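Local coordinates for A223 penton protein C-terminal domain-containing protein (Sulfolobus turreted icosahedral virus, PDB 4IL7) that forms part of the viral capsid as a structural protein, probably at the pentons, and is represented here by its C-terminal jelly-roll domain, at residues T108-Q113 with T124-T129; I101-T106 with S151-Y156; P94-L99 with P135-T140; Y77-G82 with Q89-P94. The protein carries 1 engineered substitution. One frame throughout, in Å; residues are numbered along the deposited sequence.

Interaction 1: T108-Q113 with T124-T129; sequences TGNIGQ and TFNLQT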
# COMPACT_ATOMS: atom_id res chain seq x y z
N THR A 108 13.02 -8.53 -8.19
CA THR A 108 11.79 -8.26 -8.93
C THR A 108 10.77 -9.36 -8.59
O THR A 108 11.16 -10.41 -8.21
CB THR A 108 12.11 -8.28 -10.47
OG1 THR A 108 12.82 -7.07 -10.84
CG2 THR A 108 10.89 -8.43 -11.31
N GLY A 109 9.50 -9.08 -8.76
CA GLY A 109 8.47 -10.13 -8.66
C GLY A 109 7.58 -10.01 -7.43
O GLY A 109 7.49 -8.94 -6.84
N ASN A 110 6.92 -11.09 -7.08
CA ASN A 110 6.02 -11.05 -5.94
C ASN A 110 6.82 -10.72 -4.70
O ASN A 110 7.90 -11.26 -4.45
CB ASN A 110 5.28 -12.37 -5.78
CG ASN A 110 4.25 -12.57 -6.88
OD1 ASN A 110 3.59 -11.67 -7.34
ND2 ASN A 110 4.20 -13.79 -7.40
N ILE A 111 6.22 -9.90 -3.82
CA ILE A 111 6.93 -9.41 -2.63
C ILE A 111 6.09 -9.40 -1.32
O ILE A 111 6.66 -9.17 -0.27
CB ILE A 111 7.53 -8.01 -2.93
CG1 ILE A 111 8.61 -7.54 -1.95
CG2 ILE A 111 6.49 -6.93 -3.11
CD1 ILE A 111 9.69 -8.51 -1.62
N GLY A 112 4.79 -9.60 -1.40
CA GLY A 112 3.97 -9.65 -0.20
C GLY A 112 2.53 -9.37 -0.45
O GLY A 112 2.00 -9.69 -1.50
N GLN A 113 1.93 -8.76 0.59
CA GLN A 113 0.48 -8.61 0.72
C GLN A 113 0.17 -7.29 1.38
O GLN A 113 0.92 -6.88 2.24
CB GLN A 113 -0.15 -9.72 1.55
CG GLN A 113 -0.13 -11.09 0.93
CD GLN A 113 -1.14 -11.99 1.64
OE1 GLN A 113 -1.56 -11.72 2.83
NE2 GLN A 113 -1.66 -12.93 0.88
N THR A 124 -7.78 -8.17 0.48
CA THR A 124 -6.37 -8.57 0.52
C THR A 124 -5.82 -8.61 -0.89
O THR A 124 -6.42 -9.24 -1.77
CB THR A 124 -6.16 -9.88 1.23
OG1 THR A 124 -6.72 -9.78 2.56
CG2 THR A 124 -4.74 -10.30 1.32
N PHE A 125 -4.68 -7.96 -1.09
CA PHE A 125 -4.06 -7.85 -2.43
C PHE A 125 -2.62 -8.36 -2.39
O PHE A 125 -1.84 -8.04 -1.52
CB PHE A 125 -4.03 -6.40 -2.90
CG PHE A 125 -5.38 -5.80 -3.03
CD1 PHE A 125 -5.97 -5.13 -1.96
CD2 PHE A 125 -6.10 -5.90 -4.21
CE1 PHE A 125 -7.21 -4.58 -2.05
CE2 PHE A 125 -7.38 -5.31 -4.31
CZ PHE A 125 -7.89 -4.67 -3.21
N ASN A 126 -2.27 -9.07 -3.44
CA ASN A 126 -0.87 -9.39 -3.77
C ASN A 126 -0.12 -8.10 -4.16
O ASN A 126 -0.62 -7.26 -4.83
CB ASN A 126 -0.85 -10.34 -4.96
CG ASN A 126 0.51 -10.87 -5.17
OD1 ASN A 126 0.99 -11.65 -4.40
ND2 ASN A 126 1.10 -10.46 -6.26
N LEU A 127 1.10 -8.06 -3.63
CA LEU A 127 2.06 -7.00 -4.03
C LEU A 127 3.23 -7.63 -4.78
O LEU A 127 3.70 -8.68 -4.46
CB LEU A 127 2.64 -6.28 -2.83
CG LEU A 127 1.63 -5.49 -2.00
CD1 LEU A 127 2.30 -4.98 -0.74
CD2 LEU A 127 1.03 -4.38 -2.79
N GLN A 128 3.64 -6.86 -5.80
CA GLN A 128 4.87 -7.14 -6.56
C GLN A 128 5.80 -5.93 -6.33
O GLN A 128 5.40 -4.84 -6.00
CB GLN A 128 4.57 -7.39 -8.06
CG GLN A 128 3.60 -8.52 -8.27
CD GLN A 128 3.41 -8.92 -9.67
OE1 GLN A 128 3.26 -8.08 -10.54
NE2 GLN A 128 3.39 -10.22 -9.92
N THR A 129 7.06 -6.14 -6.71
CA THR A 129 7.96 -5.02 -6.77
C THR A 129 7.51 -4.05 -7.83
O THR A 129 6.87 -4.44 -8.83
CB THR A 129 9.40 -5.45 -7.02
OG1 THR A 129 9.52 -6.10 -8.29
CG2 THR A 129 9.90 -6.32 -5.93
O HOH W 1 7.27 -6.91 -10.34
O HOH W 2 3.33 -11.94 -2.92
O HOH W 3 0.26 -12.58 -1.70
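Asn110 meets Asn126 and Gln128 across a beta hairpin made by strands 110-118 and 121-128, immediately beside a classic beta bulge. A single oxygen, Asn110 OD1, takes two amide donors: Asn126 ND2 at 3.0 Å and Gln128 NE2 at 3.0 Å. They come in from opposite faces of the Asn110 carbonyl, each above its plane, while the oxygen lies close to the amide plane of each donor. The two partners are oriented quite differently. Asn126 crosses Asn110 at about a right angle, with amide planes 84° apart; Gln128 lies alongside and points the same way, its plane turned by 37°. Held from both faces, OD1 is fixed by two bonds, which should limit rotation of the amide.

One residue further along, Ile111 and Gly112 both face Leu127, and this is the bulge. Leu127 O accepts Ile111 N at 2.9 Å and, only weakly, Gly112 N at 3.4 Å. Leu127 N returns a bond to Gly112 O at 2.8 Å. Gly112 has backbone angles at which a side chain would jam against the preceding carbonyl. On the interior side, Ile111 CG2 packs on Leu127 CB at 3.9 Å, and Leu127 continues inward to Met145 and Leu147 of the same sheet.

The hairpin's open end is closed by Thr129. Its OG1 sits between the backbone N and the carbonyl carbon (chi1 62°), which turns it to Gly109. Thr129 N bonds Gly109 O at 2.8 Å, and Gly109 N answers with a bond to Thr129 OG1 at 3.0 Å.

Interaction 2: I101-T106 with S151-Y156; sequences ISITNT and SAILIY
Ser102 and Leu154 exchange two backbone hydrogen bonds in the antiparallel pairing of strands 97-104 and 150-158, the two inner strands of one sheet of the jelly roll. Ser102 N reaches Leu154 O at 2.8 Å, and Leu154 N reaches Ser102 O at 3.0 Å. Two residues on, Thr104 and Ala152 repeat the exchange, with Ala152 N to Thr104 O at 2.9 Å. Past the last rung, Asn105 ND2 gives its hydrogen to Ser151 OG at 3.0 Å, with that oxygen close to the Asn105 amide plane; Asn105 has a second deposited conformer, so this describes one state. Both groups have other partners as well: Ser151 OG bonds Ser149 O, and Asn105 OD1 bonds Ser107 N.

Around this ladder the packing differs by face. Ile101, Ile103, Ile153 and Ile155 face inward; from the opposing sheet Ile101 meets Ile114 and Met145, Ile103 meets Ile111 and Leu147, and Ile155 meets Ile142 and Met145. Ile103, in the conformer given, lies side by side with Ile153, Ile103 CD1 lying 4.1 Å from Ile153 CG1. Ile101 CG2 stands 4.3 Å from Ile155 CG1. On the other face, Thr104 OG1 sits between its backbone N and carbonyl carbon (chi1 59°), resting 3.4 Å from Ala152 CB.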
# COMPACT_ATOMS: atom_id res chain seq x y z
N ILE A 101 1.22 1.73 -4.25
CA ILE A 101 2.19 1.13 -3.35
C ILE A 101 3.37 0.80 -4.20
O ILE A 101 3.30 -0.06 -5.10
CB ILE A 101 1.66 -0.12 -2.64
CG1 ILE A 101 0.31 0.16 -1.90
CG2 ILE A 101 2.71 -0.62 -1.66
CD1 ILE A 101 -0.81 -0.45 -2.62
N SER A 102 4.46 1.51 -3.99
CA SER A 102 5.72 1.27 -4.74
C SER A 102 6.70 0.56 -3.84
O SER A 102 7.16 1.13 -2.85
CB SER A 102 6.30 2.60 -5.22
OG SER A 102 7.49 2.40 -5.93
N ILE A 103 7.02 -0.69 -4.13
CA ILE A 103 7.92 -1.50 -3.31
C ILE A 103 9.18 -1.70 -4.09
O ILE A 103 9.14 -2.23 -5.22
CB ILE A 103 7.27 -2.85 -2.99
CG1 ILE A 103 5.90 -2.73 -2.32
CG2 ILE A 103 8.23 -3.65 -2.11
CD1 ILE A 103 5.93 -2.05 -0.95
N THR A 104 10.32 -1.21 -3.59
CA THR A 104 11.57 -1.30 -4.32
C THR A 104 12.57 -2.03 -3.52
O THR A 104 12.66 -1.92 -2.30
CB THR A 104 12.03 0.08 -4.80
OG1 THR A 104 12.20 0.95 -3.76
CG2 THR A 104 10.99 0.63 -5.78
N ASN A 105 13.31 -2.87 -4.19
CA ASN A 105 14.37 -3.63 -3.52
C ASN A 105 15.28 -4.14 -4.64
O ASN A 105 15.13 -3.70 -5.77
CB ASN A 105 13.83 -4.73 -2.65
CG ASN A 105 13.01 -5.71 -3.43
OD1 ASN A 105 13.27 -6.00 -4.57
ND2 ASN A 105 11.96 -6.19 -2.80
N THR A 106 16.24 -5.00 -4.36
CA THR A 106 17.23 -5.41 -5.34
C THR A 106 16.78 -6.56 -6.20
O THR A 106 17.57 -7.03 -7.03
CB THR A 106 18.56 -5.81 -4.66
OG1 THR A 106 18.33 -6.92 -3.79
CG2 THR A 106 19.14 -4.61 -3.87
N SER A 151 12.44 -4.10 2.07
CA SER A 151 12.25 -3.22 0.94
C SER A 151 12.08 -1.79 1.32
O SER A 151 11.70 -1.48 2.45
CB SER A 151 11.01 -3.65 0.16
OG SER A 151 11.06 -5.04 -0.21
N ALA A 152 12.21 -0.90 0.37
CA ALA A 152 11.74 0.47 0.50
C ALA A 152 10.26 0.49 0.18
O ALA A 152 9.86 -0.12 -0.84
CB ALA A 152 12.53 1.39 -0.42
N ILE A 153 9.48 1.20 0.96
CA ILE A 153 8.04 1.21 0.84
C ILE A 153 7.57 2.63 0.67
O ILE A 153 7.78 3.47 1.56
CB ILE A 153 7.43 0.60 2.12
CG1 ILE A 153 7.89 -0.82 2.39
CG2 ILE A 153 5.90 0.68 2.08
CD1 ILE A 153 7.70 -1.28 3.83
N LEU A 154 6.88 2.93 -0.43
CA LEU A 154 6.31 4.24 -0.70
C LEU A 154 4.82 4.06 -0.97
O LEU A 154 4.48 3.23 -1.81
CB LEU A 154 7.00 4.87 -1.88
CG LEU A 154 6.41 6.20 -2.39
CD1 LEU A 154 6.64 7.28 -1.36
CD2 LEU A 154 6.98 6.54 -3.75
N ILE A 155 3.99 4.77 -0.22
CA ILE A 155 2.55 4.66 -0.41
C ILE A 155 2.02 6.08 -0.61
O ILE A 155 2.28 6.97 0.19
CB ILE A 155 1.85 4.04 0.82
CG1 ILE A 155 2.46 2.67 1.13
CG2 ILE A 155 0.36 3.94 0.55
CD1 ILE A 155 1.89 1.98 2.35
N TYR A 156 1.30 6.29 -1.70
CA TYR A 156 0.69 7.58 -1.95
C TYR A 156 -0.60 7.34 -2.74
O TYR A 156 -0.87 6.25 -3.17
CB TYR A 156 1.64 8.50 -2.79
CG TYR A 156 2.07 8.04 -4.14
CD1 TYR A 156 3.15 7.22 -4.32
CD2 TYR A 156 1.40 8.47 -5.29
CE1 TYR A 156 3.55 6.81 -5.57
CE2 TYR A 156 1.83 8.10 -6.55
CZ TYR A 156 2.90 7.29 -6.72
OH TYR A 156 3.32 6.90 -7.98

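Interaction 3: P94-L99 with P135-T140; sequences PANGYL and PVIAGT
Pro135 lies obliquely across Tyr98, its CG 3.9 Å from Tyr98 CE1. The two form a non-hydrogen-bonded antiparallel pair where strands 130-136 and 97-104 near the end of their shared sheet, and the same tyrosine ring makes a cation-pi contact with Lys133.

Val136 follows and faces Gly97. Val136 N bonds Gly97 O at 2.9 Å, and Gly97 N bonds Val136 O at 3.0 Å, both nearly straight. The valine side chain turns inward, CG1 meeting Leu99 CB at 3.9 Å, while CG2 leans over Gly97 O and also reaches Ile93.

At Ile137 the chain leaves the strand. Its CB passes 3.5 Å from Asn96 OD1, an oxygen whose real partner is the next residue. Ala138 N gives its hydrogen to Asn96 OD1 at 2.9 Å, in the carbonyl plane and almost linear at 173°, so a side-chain amide carries the pairing past the last backbone rung. Ala138 CB nestles against Ala95 CA.

Gly139 takes the third position of a type II beta turn, with its positive phi of 90°. Thr140 closes that turn: its N and its OG1 approach Ile137 O from the same face, OG1 at 2.7 Å. Gly139 and Thr140 also share backbone bonds with Ile93. Two connections between the facing sheets, 92-97 and 136-141, thus pack together at one end of the sandwich, as in a BIDG-CHEF jelly roll.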
# COMPACT_ATOMS: atom_id res chain seq x y z
N PRO A 94 -7.28 9.47 2.06
CA PRO A 94 -8.09 10.69 2.27
C PRO A 94 -9.15 10.99 1.21
O PRO A 94 -10.04 11.82 1.47
CB PRO A 94 -7.03 11.79 2.26
CG PRO A 94 -6.01 11.30 1.31
CD PRO A 94 -5.93 9.81 1.58
N ALA A 95 -9.04 10.39 0.04
CA ALA A 95 -9.91 10.73 -1.07
C ALA A 95 -10.19 9.55 -1.96
O ALA A 95 -9.58 8.50 -1.81
CB ALA A 95 -9.30 11.87 -1.88
N ASN A 96 -11.14 9.71 -2.86
CA ASN A 96 -11.30 8.79 -3.96
C ASN A 96 -10.14 8.92 -4.92
O ASN A 96 -9.69 10.04 -5.23
CB ASN A 96 -12.61 9.03 -4.73
CG ASN A 96 -13.88 8.82 -3.91
OD1 ASN A 96 -13.90 8.37 -2.77
ND2 ASN A 96 -14.98 9.16 -4.55
N GLY A 97 -9.64 7.78 -5.41
CA GLY A 97 -8.56 7.80 -6.40
C GLY A 97 -7.89 6.45 -6.49
O GLY A 97 -8.53 5.43 -6.27
N TYR A 98 -6.60 6.44 -6.83
CA TYR A 98 -5.81 5.24 -6.94
C TYR A 98 -4.73 5.24 -5.87
O TYR A 98 -3.86 6.13 -5.81
CB TYR A 98 -5.17 5.11 -8.31
CG TYR A 98 -6.19 5.00 -9.38
CD1 TYR A 98 -6.75 3.77 -9.69
CD2 TYR A 98 -6.66 6.13 -10.02
CE1 TYR A 98 -7.74 3.67 -10.66
CE2 TYR A 98 -7.64 6.05 -10.98
CZ TYR A 98 -8.19 4.82 -11.30
OH TYR A 98 -9.16 4.72 -12.26
N LEU A 99 -4.77 4.23 -5.03
CA LEU A 99 -3.71 3.96 -4.08
C LEU A 99 -2.54 3.33 -4.82
O LEU A 99 -2.66 2.31 -5.54
CB LEU A 99 -4.17 3.01 -3.02
CG LEU A 99 -3.17 2.71 -1.90
CD1 LEU A 99 -2.89 3.94 -1.07
CD2 LEU A 99 -3.69 1.59 -1.01
N PRO A 135 -7.68 0.96 -7.07
CA PRO A 135 -8.75 1.93 -6.87
C PRO A 135 -9.30 1.90 -5.47
O PRO A 135 -9.57 0.82 -4.95
CB PRO A 135 -9.82 1.48 -7.89
CG PRO A 135 -9.12 0.58 -8.82
CD PRO A 135 -8.01 -0.06 -8.07
N VAL A 136 -9.47 3.05 -4.86
CA VAL A 136 -9.94 3.17 -3.53
C VAL A 136 -10.92 4.37 -3.36
O VAL A 136 -10.86 5.38 -4.09
CB VAL A 136 -8.78 3.33 -2.51
CG1 VAL A 136 -7.95 2.06 -2.46
CG2 VAL A 136 -7.91 4.53 -2.80
N ILE A 137 -11.81 4.25 -2.38
CA ILE A 137 -12.67 5.36 -2.03
C ILE A 137 -12.18 5.97 -0.71
O ILE A 137 -11.44 5.38 0.10
CB ILE A 137 -14.16 4.99 -2.03
CG1 ILE A 137 -14.48 4.27 -0.76
CG2 ILE A 137 -14.48 4.07 -3.21
CD1 ILE A 137 -15.95 3.94 -0.66
N ALA A 138 -12.53 7.22 -0.55
CA ALA A 138 -12.20 8.00 0.63
C ALA A 138 -12.52 7.29 1.93
O ALA A 138 -13.61 6.72 2.09
CB ALA A 138 -12.90 9.33 0.57
N GLY A 139 -11.58 7.29 2.85
CA GLY A 139 -11.74 6.70 4.17
C GLY A 139 -11.33 5.23 4.25
O GLY A 139 -11.32 4.65 5.33
N THR A 140 -10.93 4.64 3.10
CA THR A 140 -10.37 3.28 3.12
C THR A 140 -9.17 3.25 4.06
O THR A 140 -8.38 4.21 4.09
CB THR A 140 -9.97 2.86 1.69
OG1 THR A 140 -11.15 2.83 0.88
CG2 THR A 140 -9.34 1.47 1.66

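Interaction 4: Y77-G82 with Q89-P94; sequences YLIYSG and QTYTIP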
# COMPACT_ATOMS: atom_id res chain seq x y z
N TYR A 77 -0.88 12.43 -3.22
CA TYR A 77 -0.92 12.70 -1.77
C TYR A 77 -0.09 11.60 -1.10
O TYR A 77 -0.39 10.41 -1.23
CB TYR A 77 -2.36 12.62 -1.23
CG TYR A 77 -2.55 12.99 0.27
CD1 TYR A 77 -3.05 14.25 0.64
CD2 TYR A 77 -2.27 12.07 1.33
CE1 TYR A 77 -3.25 14.59 1.98
CE2 TYR A 77 -2.46 12.42 2.68
CZ TYR A 77 -2.95 13.68 2.99
OH TYR A 77 -3.15 14.06 4.31
N LEU A 78 0.96 12.02 -0.40
CA LEU A 78 1.85 11.10 0.30
C LEU A 78 1.13 10.54 1.50
O LEU A 78 0.61 11.27 2.38
CB LEU A 78 3.12 11.82 0.72
CG LEU A 78 4.14 11.00 1.53
CD1 LEU A 78 4.65 9.84 0.71
CD2 LEU A 78 5.26 11.87 1.96
N ILE A 79 1.20 9.20 1.67
CA ILE A 79 0.64 8.53 2.83
C ILE A 79 1.73 7.97 3.75
O ILE A 79 1.64 8.10 4.97
CB ILE A 79 -0.37 7.43 2.39
CG1 ILE A 79 -1.57 8.08 1.68
CG2 ILE A 79 -0.80 6.54 3.55
CD1 ILE A 79 -2.46 7.09 0.94
N TYR A 80 2.73 7.30 3.17
CA TYR A 80 3.79 6.68 4.00
C TYR A 80 5.06 6.50 3.17
O TYR A 80 5.01 6.16 1.99
CB TYR A 80 3.37 5.31 4.53
CG TYR A 80 4.43 4.61 5.36
CD1 TYR A 80 4.79 5.10 6.57
CD2 TYR A 80 5.12 3.54 4.85
CE1 TYR A 80 5.75 4.46 7.32
CE2 TYR A 80 6.11 2.89 5.61
CZ TYR A 80 6.41 3.35 6.85
OH TYR A 80 7.40 2.76 7.67
N SER A 81 6.20 6.75 3.77
CA SER A 81 7.48 6.37 3.18
C SER A 81 8.30 5.72 4.25
O SER A 81 8.52 6.33 5.32
CB SER A 81 8.19 7.65 2.69
OG SER A 81 9.49 7.40 2.20
N GLY A 82 8.86 4.56 4.03
CA GLY A 82 9.65 3.89 5.01
C GLY A 82 10.34 2.64 4.47
O GLY A 82 10.47 2.48 3.25
N GLN A 89 2.02 1.63 11.59
CA GLN A 89 0.68 2.04 12.01
C GLN A 89 -0.32 1.72 10.88
O GLN A 89 0.08 1.21 9.84
CB GLN A 89 0.61 3.53 12.45
CG GLN A 89 0.60 4.52 11.32
CD GLN A 89 0.26 5.96 11.71
OE1 GLN A 89 1.02 6.59 12.44
NE2 GLN A 89 -0.88 6.50 11.20
N THR A 90 -1.59 1.97 11.12
CA THR A 90 -2.60 2.02 10.08
C THR A 90 -2.70 3.42 9.49
O THR A 90 -2.31 4.42 10.11
CB THR A 90 -3.98 1.60 10.61
OG1 THR A 90 -4.41 2.49 11.61
CG2 THR A 90 -3.91 0.21 11.15
N TYR A 91 -3.18 3.50 8.24
CA TYR A 91 -3.27 4.78 7.52
C TYR A 91 -4.65 4.91 6.94
O TYR A 91 -5.25 3.91 6.55
CB TYR A 91 -2.21 4.87 6.38
CG TYR A 91 -0.85 4.69 6.94
CD1 TYR A 91 -0.18 5.71 7.54
CD2 TYR A 91 -0.27 3.45 6.93
CE1 TYR A 91 1.07 5.52 8.14
CE2 TYR A 91 0.94 3.22 7.51
CZ TYR A 91 1.57 4.22 8.18
OH TYR A 91 2.76 3.97 8.75
N THR A 92 -5.11 6.14 6.81
CA THR A 92 -6.39 6.45 6.20
C THR A 92 -6.18 7.07 4.85
O THR A 92 -5.43 8.03 4.70
CB THR A 92 -7.19 7.41 7.10
OG1 THR A 92 -7.45 6.76 8.34
CG2 THR A 92 -8.54 7.79 6.44
N ILE A 93 -6.84 6.54 3.85
CA ILE A 93 -6.77 7.09 2.52
C ILE A 93 -7.76 8.28 2.46
O ILE A 93 -8.93 8.12 2.77
CB ILE A 93 -7.10 5.98 1.51
CG1 ILE A 93 -5.96 4.94 1.55
CG2 ILE A 93 -7.28 6.56 0.13
CD1 ILE A 93 -6.27 3.63 0.88
N PRO A 94 -7.28 9.47 2.06
CA PRO A 94 -8.09 10.69 2.27
C PRO A 94 -9.15 10.99 1.21
O PRO A 94 -10.04 11.82 1.47
CB PRO A 94 -7.03 11.79 2.26
CG PRO A 94 -6.01 11.30 1.31
CD PRO A 94 -5.93 9.81 1.58
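Tyr77, Ile79 and Tyr80 pack on Pro94, Ile93 and Tyr91 across the interior of the jelly-roll sandwich, from strand 76-83 to strand 86-92 and the connection that follows it. Residues 77-80 and 91-94 run in nearly opposite directions, yet no hydrogen bond passes between the segments; the contact is made almost wholly by side chains. A classic beta bulge helps: Ile79 and Tyr80 both face Ile155 in the neighbouring strand, and consecutive residues can then both direct their side chains at the opposite segment.

The CH-pi contact lies at the outer edge. Pro94 CG sits over the centre of the Tyr77 ring, 3.9 Å from its centroid and only 11° off the normal. With CG anti to the backbone N (chi1 -176°), Tyr77 extends its ring toward the proline, and Tyr77 CG is 4.0 Å from Pro94 CG.

Aliphatic contacts fill the middle. Ile79 splits its two branches: CG2 presses on Tyr91 CB at 3.6 Å, approaching that ring obliquely, and CD1 reaches Ile93 CG1 at 4.2 Å. Leu99 and Ile155 border Ile79 on its own sheet.

The aromatic pair lies beyond. Tyr80 and Tyr91 meet obliquely, centroids 5.3 Å apart and planes at 37°. Tyr80 CB stands above one face of the Tyr91 ring, offset toward the rim, and Leu87 and Pro88 also touch Tyr80. The phenol tip makes the tightest touch, with Tyr91 OH lying 3.2 Å from Tyr80 CD1.

From the N terminus, interaction 4 comes first, closing a short loop as strand 76-83 and the chain through 89-94 pack sheet against sheet. It shares Pro94 with interaction 3, where 94-99 pairs with 135-140 at the same end of the sandwich. Interaction 2 pairs the later part of strand 97-104 with 151-156; along the chain it crosses interaction 3, since their segments alternate. Strand 150-158 in turn pairs with strand 76-83, which puts the 77-82 side of interaction 4 in the same sheet as interaction 2. Interaction 1, a hairpin of the other sheet, falls within the spans of both 2 and 3; its Ile111 and Thr129 pack against Ile103 and Asn105, joining the two sheets at that end.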